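Local coordinates for phosphoserine aminotransferase SerC (Cytophaga hutchinsonii ATCC 33406, PDB 3FFR), which probably catalyses the pyridoxal-phosphate-dependent transamination between 3-phosphohydroxypyruvate and glutamate that yields phosphoserine in serine biosynthesis, at residues Ile314-Val325 and Lys352-Ile361. Sequence-based numbering, arbitrary orientation.
Sequences INKILEPFDMAV and KLVQTLKEKI
Thr356 and Met323, the latter present as selenomethionine, meet tip to tip, and about this pair two helices and a strand share one apolar core. Met323 SE lies on the backbone of the facing helix, 3.5 Å from Leu353 CA. The bend at its last torsion (chi3 -70°) then turns Met323 CE in to within 3.3 Å of Thr356 OG1. Thr356 OG1 donates to Lys352 O at 2.7 Å, one helical turn back, reaching it from the opposite face to Thr356 N; a buried polar group is thus satisfied within its own helix. With OG1 beside the backbone N (chi1 -59°), the methyl Thr356 CG2 is left to cover one face of the Phe321 ring, a CH-pi contact 3.8 Å from the centroid. Deeper in, Leu318 spreads its two methyls, CD1 toward Leu353 and CD2 toward Thr356 and Leu357, while Val325 CG1 packs on Leu353 CD1. Packing is tightest at the helix end, where Ile317 CD1 presses on Ile361 CD1 at 3.4 Å and Ile317 CG2 meets Lys360 CB at 3.5 Å; Lys360 NZ hydrogen-bonds a bound polyether, probably from the crystallisation liquor. Ile337 and Ile339 of strand 336-340 continue the core, as expected where helices 311-318 and 347-360 cover a sheet in the C-terminal part of a fold type I aminotransferase.

The Lys352 side is looser and more polar. Extended beyond CG, Lys352 runs past Met323, and Lys352 NZ donates to Phe321 O at 2.9 Å, 34° from the carbonyl plane; a water accepts from NZ and donates to Asp322 O. Replacing Lys352 with an alanine would probably leave Phe321 O without this donor and uncover one flank of Met323. Apolar contacts therefore hold the interior, while a lysine ammonium ties the turn before strand 323-327 to helix 347-360.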
loop_
_atom_site.group_PDB
_atom_site.type_symbol
_atom_site.label_atom_id
_atom_site.label_comp_id
_atom_site.label_asym_id
_atom_site.label_seq_id
_atom_site.Cartn_x
_atom_site.Cartn_y
_atom_site.Cartn_z
ATOM N N ILE A 314 -27.875 -19.925 -0.214
ATOM C CA ILE A 314 -27.772 -19.686 -1.644
ATOM C C ILE A 314 -26.385 -20.118 -2.121
ATOM O O ILE A 314 -26.233 -20.790 -3.143
ATOM C CB ILE A 314 -28.049 -18.174 -2.004
ATOM C CG1 ILE A 314 -29.518 -17.815 -1.708
ATOM C CG2 ILE A 314 -27.711 -17.885 -3.467
ATOM C CD1 ILE A 314 -29.803 -16.292 -1.660
ATOM N N ASN A 315 -25.368 -19.701 -1.383
ATOM C CA ASN A 315 -23.992 -20.006 -1.759
ATOM C C ASN A 315 -23.685 -21.510 -1.649
ATOM O O ASN A 315 -22.888 -22.049 -2.407
ATOM C CB ASN A 315 -22.979 -19.156 -1.001
ATOM C CG ASN A 315 -22.827 -17.765 -1.648
ATOM O OD1 ASN A 315 -22.861 -17.662 -2.886
ATOM N ND2 ASN A 315 -22.666 -16.721 -0.831
ATOM N N LYS A 316 -24.374 -22.174 -0.740
ATOM C CA LYS A 316 -24.191 -23.637 -0.573
ATOM C C LYS A 316 -24.723 -24.340 -1.830
ATOM O O LYS A 316 -24.132 -25.280 -2.342
ATOM C CB LYS A 316 -24.892 -24.150 0.689
ATOM N N ILE A 317 -25.840 -23.834 -2.337
ATOM C CA ILE A 317 -26.456 -24.335 -3.564
ATOM C C ILE A 317 -25.578 -24.047 -4.793
ATOM O O ILE A 317 -25.447 -24.888 -5.697
ATOM C CB ILE A 317 -27.888 -23.740 -3.771
ATOM C CG1 ILE A 317 -28.854 -24.424 -2.796
ATOM C CG2 ILE A 317 -28.346 -23.920 -5.225
ATOM C CD1 ILE A 317 -30.243 -23.832 -2.804
ATOM N N LEU A 318 -24.946 -22.868 -4.797
ATOM C CA LEU A 318 -24.076 -22.454 -5.922
ATOM C C LEU A 318 -22.699 -23.111 -5.933
ATOM O O LEU A 318 -22.039 -23.235 -6.976
ATOM C CB LEU A 318 -23.871 -20.928 -5.909
ATOM C CG LEU A 318 -25.057 -20.002 -6.164
ATOM C CD1 LEU A 318 -24.556 -18.564 -6.078
ATOM C CD2 LEU A 318 -25.691 -20.298 -7.527
ATOM N N GLU A 319 -22.288 -23.594 -4.774
ATOM C CA GLU A 319 -20.942 -24.145 -4.624
ATOM C C GLU A 319 -20.599 -25.248 -5.640
ATOM O O GLU A 319 -19.531 -25.200 -6.243
ATOM C CB GLU A 319 -20.684 -24.623 -3.197
ATOM C CG GLU A 319 -19.212 -24.809 -2.897
ATOM C CD GLU A 319 -18.967 -25.291 -1.476
ATOM O OE1 GLU A 319 -19.929 -25.787 -0.835
ATOM O OE2 GLU A 319 -17.810 -25.189 -1.006
ATOM N N PRO A 320 -21.476 -26.254 -5.813
ATOM C CA PRO A 320 -21.189 -27.331 -6.762
ATOM C C PRO A 320 -21.075 -26.850 -8.206
ATOM O O PRO A 320 -20.524 -27.562 -9.076
ATOM C CB PRO A 320 -22.409 -28.265 -6.628
ATOM C CG PRO A 320 -22.997 -27.950 -5.310
ATOM C CD PRO A 320 -22.698 -26.517 -5.031
ATOM N N PHE A 321 -21.590 -25.649 -8.431
ATOM C CA PHE A 321 -21.579 -25.008 -9.745
ATOM C C PHE A 321 -20.414 -24.019 -9.887
ATOM O O PHE A 321 -20.325 -23.270 -10.875
ATOM C CB PHE A 321 -22.874 -24.267 -9.994
ATOM C CG PHE A 321 -24.067 -25.169 -10.087
ATOM C CD1 PHE A 321 -24.412 -25.741 -11.301
ATOM C CD2 PHE A 321 -24.814 -25.466 -8.961
ATOM C CE1 PHE A 321 -25.513 -26.617 -11.404
ATOM C CE2 PHE A 321 -25.946 -26.335 -9.065
ATOM C CZ PHE A 321 -26.264 -26.900 -10.290
ATOM N N ASP A 322 -19.536 -24.045 -8.906
ATOM C CA ASP A 322 -18.340 -23.188 -8.926
ATOM C C ASP A 322 -18.618 -21.699 -9.089
ATOM O O ASP A 322 -18.016 -21.003 -9.927
ATOM C CB ASP A 322 -17.389 -23.639 -10.022
ATOM C CG ASP A 322 -16.495 -24.777 -9.566
ATOM O OD1 ASP A 322 -16.083 -24.788 -8.373
ATOM O OD2 ASP A 322 -16.190 -25.622 -10.419
HETATM N N MSE A 323 -19.552 -21.239 -8.276
HETATM C CA MSE A 323 -19.901 -19.812 -8.209
HETATM C C MSE A 323 -20.250 -19.405 -6.787
HETATM O O MSE A 323 -20.621 -20.230 -5.950
HETATM C CB MSE A 323 -21.083 -19.483 -9.125
HETATM C CG MSE A 323 -20.793 -19.751 -10.608
HETATM SE SE MSE A 323 -22.254 -19.292 -11.775
HETATM C CE MSE A 323 -23.489 -20.703 -11.264
ATOM N N ALA A 324 -20.083 -18.117 -6.525
ATOM C CA ALA A 324 -20.482 -17.522 -5.244
ATOM C C ALA A 324 -20.876 -16.066 -5.448
ATOM O O ALA A 324 -20.335 -15.396 -6.314
ATOM C CB ALA A 324 -19.358 -17.617 -4.204
ATOM N N VAL A 325 -21.851 -15.625 -4.670
ATOM C CA VAL A 325 -22.291 -14.222 -4.646
ATOM C C VAL A 325 -21.957 -13.653 -3.264
ATOM O O VAL A 325 -21.694 -14.384 -2.315
ATOM C CB VAL A 325 -23.800 -14.066 -4.943
ATOM C CG1 VAL A 325 -24.115 -14.709 -6.287
ATOM C CG2 VAL A 325 -24.662 -14.648 -3.837
ATOM N N LYS A 352 -24.591 -18.089 -16.714
ATOM C CA LYS A 352 -24.549 -19.328 -15.924
ATOM C C LYS A 352 -25.081 -19.087 -14.529
ATOM O O LYS A 352 -25.860 -19.878 -13.991
ATOM C CB LYS A 352 -23.156 -19.937 -15.846
ATOM C CG LYS A 352 -23.094 -21.209 -14.979
ATOM C CD LYS A 352 -21.661 -21.742 -14.853
ATOM C CE LYS A 352 -21.570 -23.028 -13.985
ATOM N NZ LYS A 352 -20.161 -23.501 -13.766
ATOM N N LEU A 353 -24.698 -17.949 -13.957
ATOM C CA LEU A 353 -25.181 -17.591 -12.621
ATOM C C LEU A 353 -26.713 -17.464 -12.604
ATOM O O LEU A 353 -27.389 -18.049 -11.748
ATOM C CB LEU A 353 -24.563 -16.265 -12.124
ATOM C CG LEU A 353 -25.089 -15.770 -10.768
ATOM C CD1 LEU A 353 -24.705 -16.652 -9.595
ATOM C CD2 LEU A 353 -24.560 -14.307 -10.535
ATOM N N VAL A 354 -27.245 -16.707 -13.561
ATOM C CA VAL A 354 -28.694 -16.439 -13.595
ATOM C C VAL A 354 -29.476 -17.736 -13.852
ATOM O O VAL A 354 -30.512 -18.007 -13.234
ATOM C CB VAL A 354 -29.059 -15.323 -14.597
ATOM C CG1 VAL A 354 -30.592 -15.210 -14.793
ATOM C CG2 VAL A 354 -28.487 -13.978 -14.104
ATOM N N GLN A 355 -28.952 -18.558 -14.740
ATOM C CA GLN A 355 -29.646 -19.793 -15.080
ATOM C C GLN A 355 -29.680 -20.729 -13.892
ATOM O O GLN A 355 -30.675 -21.425 -13.639
ATOM C CB GLN A 355 -28.986 -20.491 -16.263
ATOM C CG GLN A 355 -29.461 -21.919 -16.470
ATOM C CD GLN A 355 -28.640 -22.619 -17.531
ATOM O OE1 GLN A 355 -28.745 -22.297 -18.722
ATOM N NE2 GLN A 355 -27.803 -23.583 -17.105
ATOM N N THR A 356 -28.583 -20.726 -13.155
ATOM C CA THR A 356 -28.442 -21.612 -12.006
ATOM C C THR A 356 -29.377 -21.130 -10.911
ATOM O O THR A 356 -30.076 -21.920 -10.274
ATOM C CB THR A 356 -26.982 -21.701 -11.532
ATOM O OG1 THR A 356 -26.168 -22.190 -12.610
ATOM C CG2 THR A 356 -26.852 -22.615 -10.339
ATOM N N LEU A 357 -29.414 -19.814 -10.724
ATOM C CA LEU A 357 -30.297 -19.239 -9.705
ATOM C C LEU A 357 -31.764 -19.543 -10.036
ATOM O O LEU A 357 -32.573 -19.882 -9.168
ATOM C CB LEU A 357 -30.107 -17.736 -9.592
ATOM C CG LEU A 357 -28.793 -17.325 -8.903
ATOM C CD1 LEU A 357 -28.620 -15.811 -8.994
ATOM C CD2 LEU A 357 -28.717 -17.779 -7.431
ATOM N N LYS A 358 -32.091 -19.406 -11.305
ATOM C CA LYS A 358 -33.469 -19.627 -11.748
ATOM C C LYS A 358 -33.919 -21.038 -11.502
ATOM O O LYS A 358 -35.058 -21.298 -11.074
ATOM C CB LYS A 358 -33.610 -19.342 -13.238
ATOM C CG LYS A 358 -33.472 -17.876 -13.565
ATOM C CD LYS A 358 -33.292 -17.617 -15.047
ATOM C CE LYS A 358 -34.485 -18.038 -15.863
ATOM N NZ LYS A 358 -34.251 -17.634 -17.282
ATOM N N GLU A 359 -32.997 -21.940 -11.774
ATOM C CA GLU A 359 -33.277 -23.370 -11.711
ATOM C C GLU A 359 -33.306 -23.910 -10.307
ATOM O O GLU A 359 -34.165 -24.733 -9.985
ATOM C CB GLU A 359 -32.277 -24.163 -12.556
ATOM C CG GLU A 359 -32.429 -23.932 -14.057
ATOM C CD GLU A 359 -31.468 -24.775 -14.904
ATOM O OE1 GLU A 359 -30.674 -25.541 -14.323
ATOM O OE2 GLU A 359 -31.509 -24.662 -16.154
ATOM N N LYS A 360 -32.409 -23.407 -9.464
ATOM C CA LYS A 360 -32.236 -23.940 -8.109
ATOM C C LYS A 360 -32.846 -23.111 -6.987
ATOM O O LYS A 360 -33.086 -23.620 -5.895
ATOM C CB LYS A 360 -30.746 -24.129 -7.830
ATOM C CG LYS A 360 -29.992 -24.905 -8.927
ATOM C CD LYS A 360 -30.477 -26.352 -9.064
ATOM C CE LYS A 360 -30.009 -27.183 -7.877
ATOM N NZ LYS A 360 -30.554 -28.598 -7.915
ATOM N N ILE A 361 -33.054 -21.819 -7.250
ATOM C CA ILE A 361 -33.604 -20.907 -6.244
ATOM C C ILE A 361 -34.983 -20.390 -6.656
ATOM O O ILE A 361 -35.938 -20.358 -5.867
ATOM C CB ILE A 361 -32.657 -19.685 -6.005
ATOM C CG1 ILE A 361 -31.252 -20.130 -5.593
ATOM C CG2 ILE A 361 -33.245 -18.794 -4.923
ATOM C CD1 ILE A 361 -31.236 -20.937 -4.321
HETATM O O HOH W 1 -18.516 -21.346 -12.726
#